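Local coordinates for putative sugar ABC transporter, substrate-binding protein (Clostridium phytofermentans, PDB 4WZZ) that binds L-rhamnose and probably serves as the sugar-capturing, substrate-binding component of an ABC transporter, at residues A55-V61 against K86-P92; G75-I80 against G303-Y308; I104-I108 against A128-A132; I117-D123 against S144-A148; H138-D143 against R151-Q157. All blocks are in the same frame, centred on the assembly; numbering follows the deposited sequence.

Interaction 1 (A55-V61 against K86-P92)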
# COMPACT_ATOMS: atom_id res chain seq x y z
N ALA A 55 5.64 23.07 -12.50
CA ALA A 55 4.63 22.27 -13.16
C ALA A 55 3.49 21.92 -12.21
O ALA A 55 3.56 22.18 -11.01
CB ALA A 55 5.26 21.00 -13.72
N THR A 56 2.45 21.31 -12.77
CA THR A 56 1.28 20.92 -12.01
C THR A 56 1.17 19.40 -11.95
O THR A 56 1.22 18.72 -12.98
CB THR A 56 0.03 21.53 -12.63
OG1 THR A 56 0.11 22.97 -12.55
CG2 THR A 56 -1.23 21.06 -11.89
N TYR A 57 1.03 18.87 -10.75
CA TYR A 57 1.10 17.43 -10.52
C TYR A 57 -0.17 16.96 -9.85
O TYR A 57 -0.51 17.46 -8.78
CB TYR A 57 2.27 17.11 -9.60
CG TYR A 57 3.61 17.55 -10.12
CD1 TYR A 57 4.00 18.88 -10.05
CD2 TYR A 57 4.48 16.62 -10.66
CE1 TYR A 57 5.23 19.27 -10.51
CE2 TYR A 57 5.72 17.00 -11.12
CZ TYR A 57 6.09 18.32 -11.05
OH TYR A 57 7.33 18.68 -11.54
N ALA A 58 -0.87 16.03 -10.48
CA ALA A 58 -2.07 15.39 -9.91
C ALA A 58 -1.72 14.08 -9.23
O ALA A 58 -1.12 13.20 -9.86
CB ALA A 58 -3.08 15.11 -10.99
N ILE A 59 -2.11 13.93 -7.97
CA ILE A 59 -2.02 12.62 -7.34
C ILE A 59 -3.43 12.10 -7.16
O ILE A 59 -4.30 12.80 -6.64
CB ILE A 59 -1.25 12.62 -6.00
CG1 ILE A 59 -1.20 11.19 -5.44
CG2 ILE A 59 -1.85 13.65 -5.03
CD1 ILE A 59 -0.23 10.99 -4.30
N ILE A 60 -3.64 10.88 -7.62
CA ILE A 60 -4.92 10.22 -7.54
C ILE A 60 -4.73 9.01 -6.66
O ILE A 60 -4.08 8.04 -7.05
CB ILE A 60 -5.42 9.78 -8.92
CG1 ILE A 60 -5.59 11.02 -9.81
CG2 ILE A 60 -6.75 9.08 -8.77
CD1 ILE A 60 -5.86 10.69 -11.29
N VAL A 61 -5.21 9.09 -5.43
CA VAL A 61 -5.03 7.98 -4.51
C VAL A 61 -6.10 6.91 -4.79
O VAL A 61 -6.92 7.09 -5.67
CB VAL A 61 -5.09 8.45 -3.04
CG1 VAL A 61 -3.98 9.42 -2.76
CG2 VAL A 61 -6.42 9.09 -2.72
N LYS A 86 2.56 22.98 -8.37
CA LYS A 86 1.19 22.94 -7.89
C LYS A 86 0.79 21.49 -7.77
O LYS A 86 1.12 20.68 -8.63
CB LYS A 86 0.25 23.62 -8.87
CG LYS A 86 -1.20 23.64 -8.35
CD LYS A 86 -2.20 24.19 -9.37
CE LYS A 86 -3.63 24.08 -8.82
NZ LYS A 86 -4.68 24.35 -9.86
N CYS A 87 0.10 21.15 -6.68
CA CYS A 87 -0.38 19.78 -6.50
C CYS A 87 -1.89 19.76 -6.38
O CYS A 87 -2.48 20.54 -5.63
CB CYS A 87 0.26 19.13 -5.27
SG CYS A 87 -0.34 17.42 -4.95
N VAL A 88 -2.51 18.87 -7.15
CA VAL A 88 -3.95 18.66 -7.08
C VAL A 88 -4.17 17.24 -6.60
O VAL A 88 -3.70 16.28 -7.23
CB VAL A 88 -4.64 18.86 -8.44
CG1 VAL A 88 -6.12 18.57 -8.34
CG2 VAL A 88 -4.43 20.28 -8.95
N ILE A 89 -4.87 17.09 -5.47
CA ILE A 89 -5.16 15.75 -4.93
C ILE A 89 -6.58 15.36 -5.28
O ILE A 89 -7.50 16.18 -5.18
CB ILE A 89 -5.02 15.74 -3.39
CG1 ILE A 89 -3.60 16.12 -2.96
CG2 ILE A 89 -5.40 14.38 -2.82
CD1 ILE A 89 -3.45 16.42 -1.48
N GLN A 90 -6.77 14.12 -5.70
CA GLN A 90 -8.10 13.57 -5.89
C GLN A 90 -8.25 12.25 -5.15
O GLN A 90 -7.34 11.40 -5.16
CB GLN A 90 -8.40 13.35 -7.36
CG GLN A 90 -8.82 14.61 -8.08
CD GLN A 90 -9.16 14.33 -9.51
OE1 GLN A 90 -10.32 14.19 -9.87
NE2 GLN A 90 -8.13 14.23 -10.34
N GLU A 91 -9.41 12.13 -4.53
CA GLU A 91 -9.79 10.95 -3.77
C GLU A 91 -11.02 10.34 -4.44
O GLU A 91 -12.13 10.89 -4.34
CB GLU A 91 -10.16 11.33 -2.32
CG GLU A 91 -8.96 11.82 -1.46
CD GLU A 91 -9.31 11.92 0.03
OE1 GLU A 91 -10.46 12.25 0.31
OE2 GLU A 91 -8.45 11.69 0.89
N PRO A 92 -10.84 9.21 -5.14
CA PRO A 92 -12.02 8.54 -5.72
C PRO A 92 -13.06 8.20 -4.65
O PRO A 92 -12.72 7.84 -3.52
CB PRO A 92 -11.43 7.26 -6.34
CG PRO A 92 -9.98 7.66 -6.68
CD PRO A 92 -9.58 8.56 -5.52

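Interaction 2 (G75-I80 against G303-Y308)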
# COMPACT_ATOMS: atom_id res chain seq x y z
N GLY A 75 2.31 13.85 1.83
CA GLY A 75 3.73 13.77 1.57
C GLY A 75 4.05 14.16 0.15
O GLY A 75 5.08 14.77 -0.12
N TYR A 76 3.16 13.79 -0.78
CA TYR A 76 3.35 14.11 -2.19
C TYR A 76 3.23 15.63 -2.38
O TYR A 76 4.10 16.27 -2.99
CB TYR A 76 2.30 13.39 -3.04
CG TYR A 76 2.56 13.46 -4.53
CD1 TYR A 76 3.36 12.53 -5.16
CD2 TYR A 76 2.01 14.48 -5.30
CE1 TYR A 76 3.61 12.62 -6.54
CE2 TYR A 76 2.24 14.57 -6.64
CZ TYR A 76 3.04 13.63 -7.26
OH TYR A 76 3.27 13.76 -8.61
N LYS A 77 2.15 16.19 -1.86
CA LYS A 77 1.88 17.61 -1.97
C LYS A 77 3.00 18.43 -1.32
O LYS A 77 3.44 19.44 -1.86
CB LYS A 77 0.54 17.95 -1.33
CG LYS A 77 0.25 19.46 -1.21
CD LYS A 77 -1.07 19.66 -0.53
CE LYS A 77 -1.37 21.14 -0.30
NZ LYS A 77 -2.70 21.56 -0.82
N GLN A 78 3.48 17.97 -0.17
CA GLN A 78 4.48 18.73 0.56
C GLN A 78 5.72 18.95 -0.30
O GLN A 78 6.23 20.08 -0.41
CB GLN A 78 4.83 18.00 1.86
CG GLN A 78 5.59 18.85 2.84
CD GLN A 78 7.07 18.81 2.58
OE1 GLN A 78 7.73 19.85 2.44
NE2 GLN A 78 7.61 17.61 2.53
N VAL A 79 6.19 17.89 -0.94
CA VAL A 79 7.42 17.98 -1.75
C VAL A 79 7.19 18.76 -3.05
O VAL A 79 8.01 19.60 -3.43
CB VAL A 79 8.01 16.57 -2.05
CG1 VAL A 79 9.06 16.62 -3.16
CG2 VAL A 79 8.63 16.00 -0.78
N ILE A 80 6.05 18.52 -3.70
CA ILE A 80 5.74 19.24 -4.92
C ILE A 80 5.72 20.76 -4.68
O ILE A 80 6.34 21.54 -5.42
CB ILE A 80 4.37 18.79 -5.45
CG1 ILE A 80 4.45 17.34 -5.94
CG2 ILE A 80 3.92 19.71 -6.56
CD1 ILE A 80 5.47 17.10 -7.01
N GLY A 303 4.86 9.12 -0.39
CA GLY A 303 4.40 10.27 -1.14
C GLY A 303 5.54 11.20 -1.51
O GLY A 303 5.59 11.69 -2.65
N ASN A 304 6.44 11.45 -0.56
CA ASN A 304 7.61 12.29 -0.82
C ASN A 304 8.39 11.76 -2.02
O ASN A 304 8.75 12.51 -2.92
CB ASN A 304 8.61 12.31 0.35
CG ASN A 304 8.09 12.95 1.62
OD1 ASN A 304 8.67 12.70 2.68
ND2 ASN A 304 7.07 13.79 1.55
N LEU A 305 8.70 10.47 -2.00
CA LEU A 305 9.58 9.89 -3.03
C LEU A 305 8.89 9.92 -4.38
O LEU A 305 9.51 10.21 -5.40
CB LEU A 305 9.94 8.45 -2.66
CG LEU A 305 10.78 7.71 -3.69
CD1 LEU A 305 12.08 8.43 -3.94
CD2 LEU A 305 11.03 6.29 -3.23
N ALA A 306 7.60 9.62 -4.39
CA ALA A 306 6.83 9.69 -5.62
C ALA A 306 6.83 11.10 -6.18
O ALA A 306 6.87 11.28 -7.41
CB ALA A 306 5.40 9.21 -5.38
N ALA A 307 6.82 12.10 -5.30
CA ALA A 307 6.90 13.49 -5.75
C ALA A 307 8.29 13.79 -6.33
O ALA A 307 8.39 14.40 -7.39
CB ALA A 307 6.57 14.46 -4.60
N TYR A 308 9.35 13.37 -5.66
CA TYR A 308 10.69 13.60 -6.21
C TYR A 308 10.83 12.95 -7.58
O TYR A 308 11.43 13.53 -8.51
CB TYR A 308 11.78 13.10 -5.26
CG TYR A 308 11.95 13.96 -4.03
CD1 TYR A 308 12.31 15.30 -4.14
CD2 TYR A 308 11.76 13.43 -2.75
CE1 TYR A 308 12.48 16.09 -3.02
CE2 TYR A 308 11.93 14.21 -1.63
CZ TYR A 308 12.29 15.54 -1.76
OH TYR A 308 12.45 16.34 -0.66
O HOH W 1 6.24 15.78 3.79

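Interaction 3 (I104-I108 against A128-A132)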
# COMPACT_ATOMS: atom_id res chain seq x y z
N ILE A 104 -9.01 10.55 -13.40
CA ILE A 104 -7.98 10.69 -14.43
C ILE A 104 -8.46 11.68 -15.45
O ILE A 104 -7.73 12.56 -15.90
CB ILE A 104 -7.67 9.37 -15.10
CG1 ILE A 104 -7.06 8.41 -14.07
CG2 ILE A 104 -6.74 9.60 -16.30
CD1 ILE A 104 -7.17 6.96 -14.44
N ASN A 105 -9.72 11.51 -15.85
CA ASN A 105 -10.28 12.39 -16.86
C ASN A 105 -10.33 13.85 -16.39
O ASN A 105 -10.12 14.75 -17.20
CB ASN A 105 -11.65 11.89 -17.32
CG ASN A 105 -11.56 10.61 -18.14
OD1 ASN A 105 -10.54 10.35 -18.79
ND2 ASN A 105 -12.63 9.80 -18.12
N ASN A 106 -10.60 14.06 -15.10
CA ASN A 106 -10.59 15.41 -14.55
C ASN A 106 -9.18 16.00 -14.61
O ASN A 106 -9.00 17.16 -14.96
CB ASN A 106 -11.07 15.42 -13.09
CG ASN A 106 -12.59 15.36 -12.96
OD1 ASN A 106 -13.32 15.41 -13.95
ND2 ASN A 106 -13.06 15.27 -11.72
N ALA A 107 -8.18 15.18 -14.28
CA ALA A 107 -6.80 15.65 -14.32
C ALA A 107 -6.40 16.06 -15.73
O ALA A 107 -5.81 17.12 -15.94
CB ALA A 107 -5.85 14.60 -13.78
N ILE A 108 -6.75 15.23 -16.71
CA ILE A 108 -6.44 15.56 -18.10
C ILE A 108 -7.09 16.88 -18.47
O ILE A 108 -6.45 17.78 -19.02
CB ILE A 108 -6.92 14.45 -19.06
CG1 ILE A 108 -6.13 13.16 -18.84
CG2 ILE A 108 -6.71 14.89 -20.48
CD1 ILE A 108 -6.76 11.95 -19.51
N ALA A 128 -7.48 5.43 -20.20
CA ALA A 128 -7.47 6.82 -19.75
C ALA A 128 -6.04 7.32 -19.56
O ALA A 128 -5.72 8.47 -19.90
CB ALA A 128 -8.26 6.97 -18.47
N LEU A 129 -5.17 6.46 -19.02
CA LEU A 129 -3.79 6.84 -18.77
C LEU A 129 -3.01 6.96 -20.07
O LEU A 129 -2.09 7.78 -20.18
CB LEU A 129 -3.12 5.85 -17.82
CG LEU A 129 -3.69 5.88 -16.40
CD1 LEU A 129 -3.01 4.81 -15.54
CD2 LEU A 129 -3.55 7.29 -15.78
N THR A 130 -3.36 6.13 -21.04
CA THR A 130 -2.75 6.25 -22.36
C THR A 130 -3.17 7.58 -22.99
O THR A 130 -2.34 8.26 -23.60
CB THR A 130 -3.14 5.08 -23.26
OG1 THR A 130 -2.63 3.87 -22.70
CG2 THR A 130 -2.56 5.25 -24.66
N GLU A 131 -4.44 7.95 -22.85
CA GLU A 131 -4.92 9.24 -23.34
C GLU A 131 -4.14 10.37 -22.68
O GLU A 131 -3.81 11.36 -23.32
CB GLU A 131 -6.43 9.40 -23.09
CG GLU A 131 -6.99 10.77 -23.48
CD GLU A 131 -6.83 11.10 -24.97
OE1 GLU A 131 -6.46 10.20 -25.77
OE2 GLU A 131 -7.06 12.27 -25.35
N ALA A 132 -3.89 10.24 -21.38
CA ALA A 132 -3.08 11.23 -20.66
C ALA A 132 -1.70 11.33 -21.31
O ALA A 132 -1.20 12.43 -21.58
CB ALA A 132 -2.95 10.86 -19.18

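Interaction 4 (I117-D123 against S144-A148)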
# COMPACT_ATOMS: atom_id res chain seq x y z
N ILE A 117 -0.49 7.90 -9.77
CA ILE A 117 -1.70 7.16 -9.45
C ILE A 117 -1.46 5.85 -8.70
O ILE A 117 -0.54 5.09 -9.01
CB ILE A 117 -2.53 6.93 -10.71
CG1 ILE A 117 -3.85 6.25 -10.35
CG2 ILE A 117 -1.73 6.16 -11.77
CD1 ILE A 117 -4.96 6.52 -11.37
N ALA A 118 -2.30 5.62 -7.69
CA ALA A 118 -2.34 4.38 -6.93
C ALA A 118 -3.52 3.59 -7.44
O ALA A 118 -4.68 3.91 -7.14
CB ALA A 118 -2.49 4.66 -5.45
N ALA A 119 -3.23 2.57 -8.25
CA ALA A 119 -4.24 1.93 -9.08
C ALA A 119 -5.22 1.05 -8.33
O ALA A 119 -4.82 0.23 -7.50
CB ALA A 119 -3.56 1.08 -10.18
N ASN A 120 -6.49 1.21 -8.66
CA ASN A 120 -7.54 0.33 -8.13
C ASN A 120 -7.75 -0.90 -8.98
O ASN A 120 -8.48 -1.82 -8.61
CB ASN A 120 -8.85 1.09 -8.00
CG ASN A 120 -8.83 2.10 -6.87
OD1 ASN A 120 -8.12 1.92 -5.88
ND2 ASN A 120 -9.60 3.16 -7.00
N ASP A 121 -7.10 -0.92 -10.14
CA ASP A 121 -7.15 -2.07 -11.05
C ASP A 121 -5.92 -1.96 -11.93
O ASP A 121 -5.50 -0.85 -12.30
CB ASP A 121 -8.42 -2.02 -11.89
CG ASP A 121 -8.61 -3.27 -12.78
OD1 ASP A 121 -7.91 -3.41 -13.81
OD2 ASP A 121 -9.48 -4.10 -12.44
N THR A 122 -5.32 -3.10 -12.24
CA THR A 122 -4.03 -3.10 -12.87
C THR A 122 -4.14 -2.69 -14.34
O THR A 122 -3.23 -2.05 -14.89
CB THR A 122 -3.40 -4.50 -12.78
OG1 THR A 122 -3.70 -5.05 -11.48
CG2 THR A 122 -1.91 -4.42 -12.96
N ASP A 123 -5.28 -3.03 -14.96
CA ASP A 123 -5.44 -2.90 -16.41
C ASP A 123 -6.53 -1.92 -16.88
O ASP A 123 -6.45 -1.36 -17.98
CB ASP A 123 -5.76 -4.27 -16.99
CG ASP A 123 -4.60 -5.24 -16.87
OD1 ASP A 123 -3.43 -4.82 -16.98
OD2 ASP A 123 -4.85 -6.45 -16.67
N SER A 144 0.08 1.24 -5.44
CA SER A 144 -0.55 0.13 -6.13
C SER A 144 -0.36 0.36 -7.63
O SER A 144 -0.77 1.38 -8.18
CB SER A 144 -2.04 0.07 -5.75
OG SER A 144 -2.71 -0.99 -6.42
N ALA A 145 0.28 -0.60 -8.29
CA ALA A 145 0.77 -0.36 -9.65
C ALA A 145 -0.32 -0.44 -10.72
O ALA A 145 -1.16 -1.35 -10.71
CB ALA A 145 1.89 -1.36 -9.98
N THR A 146 -0.27 0.50 -11.67
CA THR A 146 -0.91 0.30 -12.95
C THR A 146 -0.02 -0.66 -13.70
O THR A 146 1.12 -0.90 -13.30
CB THR A 146 -0.96 1.57 -13.80
OG1 THR A 146 0.39 2.02 -14.02
CG2 THR A 146 -1.75 2.65 -13.11
N ASN A 147 -0.50 -1.20 -14.81
CA ASN A 147 0.36 -2.10 -15.56
C ASN A 147 1.56 -1.38 -16.19
O ASN A 147 1.68 -0.17 -16.10
CB ASN A 147 -0.45 -2.93 -16.56
CG ASN A 147 -1.02 -2.12 -17.70
OD1 ASN A 147 -0.45 -1.13 -18.15
ND2 ASN A 147 -2.17 -2.57 -18.18
N ALA A 148 2.48 -2.13 -16.80
CA ALA A 148 3.74 -1.55 -17.30
C ALA A 148 3.54 -0.61 -18.49
O ALA A 148 4.35 0.29 -18.71
CB ALA A 148 4.71 -2.64 -17.68

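Interaction 5 (H138-D143 against R151-Q157). With RAM (alpha-L-rhamnopyranose), chain B.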
# COMPACT_ATOMS: atom_id res chain seq x y z
N HIS A 138 3.08 13.10 -18.13
CA HIS A 138 3.90 12.07 -17.51
C HIS A 138 3.04 11.26 -16.56
O HIS A 138 2.41 11.83 -15.67
CB HIS A 138 5.05 12.69 -16.73
CG HIS A 138 6.03 13.44 -17.58
ND1 HIS A 138 7.13 12.83 -18.14
CD2 HIS A 138 6.07 14.73 -17.96
CE1 HIS A 138 7.80 13.72 -18.85
NE2 HIS A 138 7.18 14.89 -18.76
N VAL A 139 3.02 9.95 -16.72
CA VAL A 139 2.29 9.11 -15.77
C VAL A 139 3.24 8.29 -14.91
O VAL A 139 4.10 7.57 -15.43
CB VAL A 139 1.30 8.17 -16.47
CG1 VAL A 139 0.58 7.29 -15.43
CG2 VAL A 139 0.30 8.95 -17.29
N LEU A 140 3.08 8.41 -13.60
CA LEU A 140 3.84 7.66 -12.61
C LEU A 140 2.82 6.92 -11.74
O LEU A 140 1.68 7.36 -11.61
CB LEU A 140 4.65 8.66 -11.75
CG LEU A 140 5.40 8.17 -10.53
CD1 LEU A 140 6.67 8.96 -10.34
CD2 LEU A 140 4.51 8.27 -9.28
N SER A 141 3.21 5.79 -11.18
CA SER A 141 2.30 5.06 -10.31
C SER A 141 2.99 4.91 -8.96
O SER A 141 4.22 4.86 -8.91
CB SER A 141 1.97 3.72 -10.96
OG SER A 141 1.09 2.95 -10.18
N LEU A 142 2.20 4.86 -7.88
CA LEU A 142 2.72 4.62 -6.54
C LEU A 142 1.72 3.76 -5.76
O LEU A 142 0.53 3.75 -6.08
CB LEU A 142 3.00 5.91 -5.75
CG LEU A 142 1.82 6.67 -5.13
CD1 LEU A 142 2.30 7.79 -4.21
CD2 LEU A 142 0.91 7.23 -6.21
N ASP A 143 2.23 3.08 -4.74
CA ASP A 143 1.41 2.35 -3.74
C ASP A 143 0.80 1.08 -4.34
O ASP A 143 0.97 -0.02 -3.79
CB ASP A 143 0.32 3.26 -3.17
CG ASP A 143 -0.53 2.59 -2.12
OD1 ASP A 143 0.03 1.94 -1.21
OD2 ASP A 143 -1.76 2.74 -2.20
N ARG A 151 2.40 3.40 -17.46
CA ARG A 151 3.23 4.22 -16.57
C ARG A 151 4.66 4.32 -17.07
O ARG A 151 5.10 3.51 -17.90
CB ARG A 151 3.26 3.59 -15.17
CG ARG A 151 4.15 2.36 -15.10
CD ARG A 151 4.13 1.71 -13.75
NE ARG A 151 5.25 0.76 -13.58
CZ ARG A 151 5.12 -0.56 -13.42
NH1 ARG A 151 3.94 -1.16 -13.46
NH2 ARG A 151 6.21 -1.29 -13.23
N LYS A 152 5.41 5.29 -16.56
CA LYS A 152 6.83 5.37 -16.85
C LYS A 152 7.62 4.66 -15.74
O LYS A 152 8.72 4.16 -15.99
CB LYS A 152 7.28 6.82 -17.04
CG LYS A 152 6.80 7.39 -18.36
CD LYS A 152 7.33 8.79 -18.56
CE LYS A 152 7.28 9.20 -20.01
NZ LYS A 152 7.43 10.68 -20.14
N VAL A 153 7.05 4.60 -14.54
CA VAL A 153 7.72 3.95 -13.42
C VAL A 153 6.72 3.74 -12.27
O VAL A 153 5.74 4.47 -12.19
CB VAL A 153 8.92 4.77 -12.91
CG1 VAL A 153 8.46 6.10 -12.28
CG2 VAL A 153 9.80 3.93 -11.97
N PHE A 154 6.99 2.75 -11.43
CA PHE A 154 6.18 2.49 -10.22
C PHE A 154 7.01 2.77 -8.99
O PHE A 154 8.18 2.38 -8.91
CB PHE A 154 5.71 1.03 -10.20
CG PHE A 154 4.90 0.67 -8.97
CD1 PHE A 154 3.76 1.37 -8.67
CD2 PHE A 154 5.27 -0.39 -8.14
CE1 PHE A 154 3.00 1.07 -7.57
CE2 PHE A 154 4.51 -0.69 -7.03
CZ PHE A 154 3.37 0.05 -6.75
N VAL A 155 6.43 3.46 -8.03
CA VAL A 155 7.10 3.74 -6.77
C VAL A 155 6.49 2.82 -5.75
O VAL A 155 5.33 2.99 -5.37
CB VAL A 155 6.99 5.21 -6.34
CG1 VAL A 155 7.76 5.43 -5.05
CG2 VAL A 155 7.54 6.11 -7.43
N ASN A 156 7.29 1.84 -5.32
CA ASN A 156 6.82 0.74 -4.45
C ASN A 156 7.32 0.97 -3.03
O ASN A 156 8.50 1.28 -2.81
CB ASN A 156 7.39 -0.59 -4.98
CG ASN A 156 6.58 -1.80 -4.56
OD1 ASN A 156 5.74 -1.73 -3.67
ND2 ASN A 156 6.84 -2.94 -5.22
N GLN A 157 6.40 0.87 -2.06
CA GLN A 157 6.70 1.09 -0.64
C GLN A 157 7.75 0.13 -0.09
O GLN A 157 8.51 0.48 0.80
CB GLN A 157 5.41 0.94 0.18
CG GLN A 157 4.51 -0.23 -0.23
CD GLN A 157 3.42 0.17 -1.17
OE1 GLN A 157 3.68 0.61 -2.28
NE2 GLN A 157 2.18 0.06 -0.72
C1 RAM B . -4.63 0.56 2.38
C2 RAM B . -4.53 0.73 0.87
C3 RAM B . -3.09 0.90 0.39
C4 RAM B . -2.18 -0.16 1.00
C5 RAM B . -2.35 -0.20 2.52
C6 RAM B . -1.54 -1.31 3.15
O1 RAM B . -4.34 1.76 2.99
O2 RAM B . -5.12 -0.41 0.31
O3 RAM B . -3.12 0.85 -1.04
O4 RAM B . -0.83 0.13 0.67
O5 RAM B . -3.70 -0.40 2.86
O HOH W 2 2.86 -2.07 -4.04

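Interaction 1 (A55-V61 against K86-P92)
I59 and I89 pack side by side on the buried face of a parallel strand pair, with I59 CG2 3.7 Å from I89 CG1. I59 sends CG1 away from its own backbone N (chi1 -180°), which leaves CG2 as the branch that meets both I89 and, at 4.1 Å, C87 SG. Y57 lies on this same face; K86 O sits in the plane of its ring, at the edge, while its side chain touches Y76 and I80 of helix 67-82 and the hydroxyl bonds to T53. Six backbone hydrogen bonds zip the strands together, from K86 N to A55 O (2.9 Å) through to V61 N to Q90 O (3.2 Å), the longest of the series. The other face is looser toward the start of the strands. There T56 and K86 run alongside each other, OG1 3.7 Å from K86 CB, and the extended lysine leads its amine away from the pair. Further along, I60 CG2 meets P92 CG, 4.1 Å away, and Q90 turns its amide to C103 O of helix 97-110. Strand 56-60, helix 67-82 and strand 86-90 form a beta-alpha-beta unit, the building block of the Rossmann-like lobes of periplasmic binding proteins.

Interaction 2 (G75-I80 against G303-Y308)
V79 lays CG1 over the face of the Y308 ring, 3.6 Å from its centroid, a CH-pi contact in which valine and tyrosine cross at about a right angle. A second runs the other way: A307 CB rests over one face of the Y76 ring, 4.1 Å from the centroid, while A306 CB comes to that ring's edge in plane. Y76 has CG anti to its backbone N (chi1 -170°), which swings the ring along helix 299-315 past A306 and A307. The A307 methyl therefore touches Y76, V79 CG1 and I80 CD1. Where the helices come closest, G75 and G303 face each other, and Y76 CA lies 3.3 Å from G303 O. Polar contact is confined to one border. N304 ND2 donates to G75 O (2.8 Å), keeping the oxygen in its amide plane but reaching it well to the side of the carbonyl direction, at a C=O...N angle of 107°, and tilted from the carbonyl plane. A water accepts from both N304 ND2 and Q78 NE2. The segment axes cross at -43°, 7.0 Å apart. Y76 OH bonds to S310 further along helix 299-315, and the pair covers one face of the sheet, Y76 on strand 56-60 and A306 on strand 138-142.

Interaction 3 (I104-I108 against A128-A132)
I104 and I108 adopt nearly the same shape, each with CG1 opposite its own carbonyl carbon (chi1 -65° and -67°) and an extended second torsion, which carries each CD1 across toward helix 126-134. Their contacts nevertheless differ. I104 uses two branches: CG2 abuts A128 CB at 3.7 Å, while CD1 reaches L129 CD2 at 3.9 Å, the isoleucine and leucine crossing at about a right angle. I108, one turn later, lays CG1 against A132 CB (3.9 Å) and places CD1 over the backbone, 3.7 Å from A128 O. That carbonyl already accepts from A132 N in the helix, so the methyl simply covers the bonded peptide. The partners A128 and A132 are likewise one turn apart, giving matched pairs, I104 with A128 and I108 with A132. The segments run almost parallel, 12° apart, with axes separated by 9.8 Å; these are neighbouring helices lying against one face of the sheet in the alternating beta-alpha fold of a periplasmic binding protein lobe. Toward the sheet, I104 also touches I60 and I117, and A132 touches I115. Toward solvent the seam thins out: N105 OD1 approaches A128 CB at 4.1 Å, and E131, bent at its second torsion, offers CG to I108 CD1 at the same distance. The E131 carboxylate has a weak hydrogen bond to Q135 on its own side of the seam.

Interaction 4 (I117-D123 against S144-A148)
A119 and S144 are joined by a reciprocal pair of hydrogen bonds. A119 N donates to S144 O at 2.7 Å, its N-H nearly straight on the oxygen but approaching from above the carbonyl plane. In return S144 OG donates to A119 O, also at 2.7 Å and in the carbonyl plane. The serine can do this because its OG is turned away from its own backbone N (chi1 179°), toward the other loop. A119 thereby has both its N-H and its carbonyl satisfied by one residue. A second pair of bonds closes the far end. N147 N donates to T122 O at 2.9 Å, with a bent angle of 130° at the hydrogen, whereas N147 ND2 reaches D123 OD1 at 2.8 Å almost linearly, 177°, meeting the carboxylate on its anti side. The remaining amide atom, N147 OD1, bonds to S150. D121 OD1 accepts from D123 N, an Asx turn that shapes the loop just where it offers T122 O and D123 to the asparagine, and T122 OG1 pairs with T191. Between the two polar ends, T146 CG2 packs against both I117 CG2 and A119 CB, each at 3.8 Å. The two loops follow the C-terminal ends of the neighbouring parallel strands 114-117 and 138-142; Q100 of helix 97-110 binds A118 O and N120 N, and helix 126-134 begins shortly after D123.

Interaction 5 (H138-D143 against R151-Q157)
Q157 NE2 donates to D143 OD1 at 2.9 Å on the anti side, with the amide and carboxylate planes only 13° apart, and makes a weak bond to D143 O. Y68 OH adds a further bond to OD1. D143 in turn grips the bound rhamnose with both carboxylate oxygens: OD2 accepts from sugar O3 at 2.6 Å and OD1 from sugar O4 at 2.7 Å. With CG trans to the backbone N (chi1 -178°), the acid carries its carboxylate out from the end of strand 138-142 to two adjacent hydroxyls. Behind this first shell, D143 N bonds to V155 O (3.2 Å), and F154 CE1 lies 3.6 Å from D143 N. S141 OG, which bonds to I117 O, sits 3.5 Å from F154 CD1. Parallel pairing continues back with V155 N on S141 O and S141 N on V153 O. On the face turned to helix 299-315, L140 packs on V153 and V155. R151 presents a face of its guanidinium to F154 CB, bonds to T146 O and forms a salt bridge with D346. The carboxylate spans two neighbouring hydroxyls and is held by a glutamine and a tyrosine, which probably restrains its rotation and suits it to reading O3 and O4 together.

In the fold
Interactions 1 and 5 belong to the same sheet: interaction 1 pairs its edge strand with the next, while interaction 5 lies further in and ends at the sugar. Interactions 2 and 3 are helix pairs flanking that sheet on opposite faces, with nearest atoms about 11 Å apart. Interaction 2 is buried and tight, with glycines, CH-pi contacts and a side-chain amide hydrogen bond; interaction 3 is partly exposed, wider and held by apolar packing, without hydrogen bonds between the segments. Interaction 4, a buried loop contact, mixes backbone with side-chain hydrogen bonds and adjoins interaction 5, where T146 O meets R151 NH1. Regular backbone pairing thus gives way to individually tailored polar bonds toward the ligand.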